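Local coordinates for protein response regulator (Caulobacter vibrioides, PDB 3T0Y) that belongs to the PhyR-type response regulators and, through its sigma-factor-like N-terminal part, probably binds an anti-sigma factor as a decoy in general stress signalling, at residues C[80-85]-C[90-95]. Residues are numbered along the deposited sequence; the frame is centred on the assembly and turned at random.
Sequences SSAGDD and LMRIAP
Ser81 OG is held by two hydrogen bonds, one with Tyr45 OH and one with the carbonyl O of Trp78, while the aliphatic stem of Arg92 packs against it through CG and CD, with Arg92 CD 3.1 Å from Ser81 OG. A chi1 of 79° turns this oxygen back between the serine's own N and carbonyl carbon, close to its own backbone, consistent with its bond to Trp78 O three residues earlier. No hydrogen bond crosses between 80-85 and 90-95; the arginine offers its methylenes to the oxygen, which sits near the guanidinium plane, at its edge. Ala82 meets the same group from another direction, its methyl over one face, with Ala82 CB 3.2 Å from Arg92 NH1. The two segments flank short helix 86-89, in the link between helix 66-80 and helix 95-106, which joins the parts of the chain that match the sigma2 and sigma-like families of PhyR. The arginine chain bends at chi2 (-70°) and chi3 (-61°) on its way to the end of 66-80, laying the guanidinium beside Ala82. Its charged end is shared: NH2 forms a salt bridge with Glu139 of helix 122-140, NH1 makes a weak hydrogen bond to Leu79 O, and Trp78 adds a cation-pi contact.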
ATOM      1  N   SER C  80       5.965  -2.993  13.569  1.00 32.31           N
ATOM      2  CA  SER C  80       7.164  -2.169  13.709  1.00 40.24           C
ATOM      3  C   SER C  80       7.367  -1.116  12.604  1.00 44.26           C
ATOM      4  O   SER C  80       8.300  -0.312  12.665  1.00 41.60           O
ATOM      5  CB  SER C  80       8.408  -3.063  13.765  1.00 38.95           C
ATOM      6  OG  SER C  80       8.859  -3.384  12.455  1.00 42.16           O
ATOM      7  N   SER C  81       6.520  -1.124  11.581  1.00 42.38           N
ATOM      8  CA  SER C  81       6.714  -0.182  10.489  1.00 42.56           C
ATOM      9  C   SER C  81       6.315   1.234  10.923  1.00 37.91           C
ATOM     10  O   SER C  81       6.757   2.213  10.331  1.00 44.39           O
ATOM     11  CB  SER C  81       5.988  -0.637   9.205  1.00 31.76           C
ATOM     12  OG  SER C  81       4.601  -0.341   9.249  1.00 33.53           O
ATOM     13  N   ALA C  82       5.545   1.332  12.003  1.00 34.91           N
ATOM     14  CA  ALA C  82       4.930   2.599  12.432  1.00 41.68           C
ATOM     15  C   ALA C  82       5.670   3.619  13.346  1.00 48.88           C
ATOM     16  O   ALA C  82       5.104   4.680  13.609  1.00 57.60           O
ATOM     17  CB  ALA C  82       3.529   2.314  13.029  1.00 40.37           C
ATOM     18  N   GLY C  83       6.889   3.377  13.832  1.00 47.93           N
ATOM     19  CA  GLY C  83       7.759   2.294  13.454  1.00 45.56           C
ATOM     20  C   GLY C  83       9.161   2.848  13.271  1.00 49.09           C
ATOM     21  O   GLY C  83       9.753   3.396  14.199  1.00 50.81           O
ATOM     22  N   ASP C  84       9.692   2.718  12.063  1.00 52.11           N
ATOM     23  CA  ASP C  84      11.045   3.159  11.790  1.00 55.51           C
ATOM     24  C   ASP C  84      11.184   3.661  10.364  1.00 58.78           C
ATOM     25  O   ASP C  84      11.141   2.868   9.421  1.00 63.59           O
ATOM     26  CB  ASP C  84      12.039   2.021  12.040  1.00 68.28           C
ATOM     27  N   ASP C  85      11.351   4.976  10.227  1.00 55.56           N
ATOM     28  CA  ASP C  85      11.713   5.623   8.963  1.00 53.05           C
ATOM     29  C   ASP C  85      10.495   6.231   8.294  1.00 52.29           C
ATOM     30  O   ASP C  85       9.587   5.520   7.872  1.00 53.72           O
ATOM     31  CB  ASP C  85      12.443   4.649   8.031  1.00 53.77           C
ATOM     32  CG  ASP C  85      12.590   5.178   6.618  1.00 53.18           C
ATOM     33  OD1 ASP C  85      11.582   5.610   6.021  1.00 52.67           O
ATOM     34  OD2 ASP C  85      13.722   5.151   6.095  1.00 57.44           O
ATOM     35  N   LEU C  90       4.814   5.699   5.870  1.00 25.47           N
ATOM     36  CA  LEU C  90       3.750   6.097   4.948  1.00 28.57           C
ATOM     37  C   LEU C  90       2.904   4.893   4.532  1.00 28.27           C
ATOM     38  O   LEU C  90       1.747   5.043   4.155  1.00 21.52           O
ATOM     39  CB  LEU C  90       4.330   6.778   3.710  1.00 26.57           C
ATOM     40  CG  LEU C  90       4.980   8.157   3.877  1.00 31.92           C
ATOM     41  CD1 LEU C  90       5.808   8.497   2.652  1.00 27.86           C
ATOM     42  CD2 LEU C  90       3.942   9.257   4.134  1.00 25.21           C
HETATM   43  N   MSE C  91       3.470   3.693   4.625  1.00 23.78           N
HETATM   44  CA  MSE C  91       2.747   2.508   4.185  1.00 24.75           C
HETATM   45  C   MSE C  91       1.627   2.101   5.166  1.00 28.96           C
HETATM   46  O   MSE C  91       0.773   1.257   4.848  1.00 25.35           O
HETATM   47  CB  MSE C  91       3.717   1.361   3.898  1.00 24.05           C
HETATM   48  CG  MSE C  91       4.743   1.697   2.804  1.00 23.98           C
HETATM   49 SE   MSE C  91       3.980   2.553   1.186  0.80 21.29          SE
HETATM   50  CE  MSE C  91       3.477   0.880   0.377  1.00 18.42           C
ATOM     51  N   ARG C  92       1.633   2.714   6.349  1.00 24.83           N
ATOM     52  CA  ARG C  92       0.595   2.473   7.362  1.00 25.71           C
ATOM     53  C   ARG C  92      -0.624   3.354   7.148  1.00 27.98           C
ATOM     54  O   ARG C  92      -1.616   3.218   7.849  1.00 24.71           O
ATOM     55  CB  ARG C  92       1.147   2.726   8.765  1.00 27.56           C
ATOM     56  CG  ARG C  92       2.198   1.722   9.180  1.00 30.51           C
ATOM     57  CD  ARG C  92       1.543   0.379   9.408  1.00 27.50           C
ATOM     58  NE  ARG C  92       0.563   0.503  10.479  1.00 31.55           N
ATOM     59  CZ  ARG C  92       0.803   0.183  11.745  1.00 34.10           C
ATOM     60  NH1 ARG C  92       1.980  -0.324  12.084  1.00 29.43           N
ATOM     61  NH2 ARG C  92      -0.146   0.351  12.662  1.00 31.25           N
ATOM     62  N   ILE C  93      -0.535   4.287   6.203  1.00 21.53           N
ATOM     63  CA  ILE C  93      -1.678   5.115   5.861  1.00 24.68           C
ATOM     64  C   ILE C  93      -2.525   4.449   4.764  1.00 22.16           C
ATOM     65  O   ILE C  93      -1.993   3.938   3.770  1.00 19.28           O
ATOM     66  CB  ILE C  93      -1.198   6.482   5.357  1.00 26.86           C
ATOM     67  CG1 ILE C  93      -0.434   7.192   6.474  1.00 24.92           C
ATOM     68  CG2 ILE C  93      -2.371   7.299   4.855  1.00 21.70           C
ATOM     69  CD1 ILE C  93       0.407   8.315   6.003  1.00 27.18           C
ATOM     70  N   ALA C  94      -3.837   4.461   4.942  1.00 19.05           N
ATOM     71  CA  ALA C  94      -4.739   3.939   3.918  1.00 27.30           C
ATOM     72  C   ALA C  94      -4.332   4.540   2.596  1.00 23.80           C
ATOM     73  O   ALA C  94      -4.119   5.751   2.509  1.00 25.29           O
ATOM     74  CB  ALA C  94      -6.188   4.293   4.225  1.00 23.65           C
ATOM     75  N   PRO C  95      -4.217   3.699   1.564  1.00 21.13           N
ATOM     76  CA  PRO C  95      -3.744   4.107   0.234  1.00 26.67           C
ATOM     77  C   PRO C  95      -4.391   5.392  -0.320  1.00 24.96           C
ATOM     78  O   PRO C  95      -3.661   6.266  -0.794  1.00 24.94           O
ATOM     79  CB  PRO C  95      -4.080   2.897  -0.640  1.00 25.78           C
ATOM     80  CG  PRO C  95      -3.961   1.717   0.324  1.00 24.16           C
ATOM     81  CD  PRO C  95      -4.473   2.251   1.642  1.00 23.44           C
TER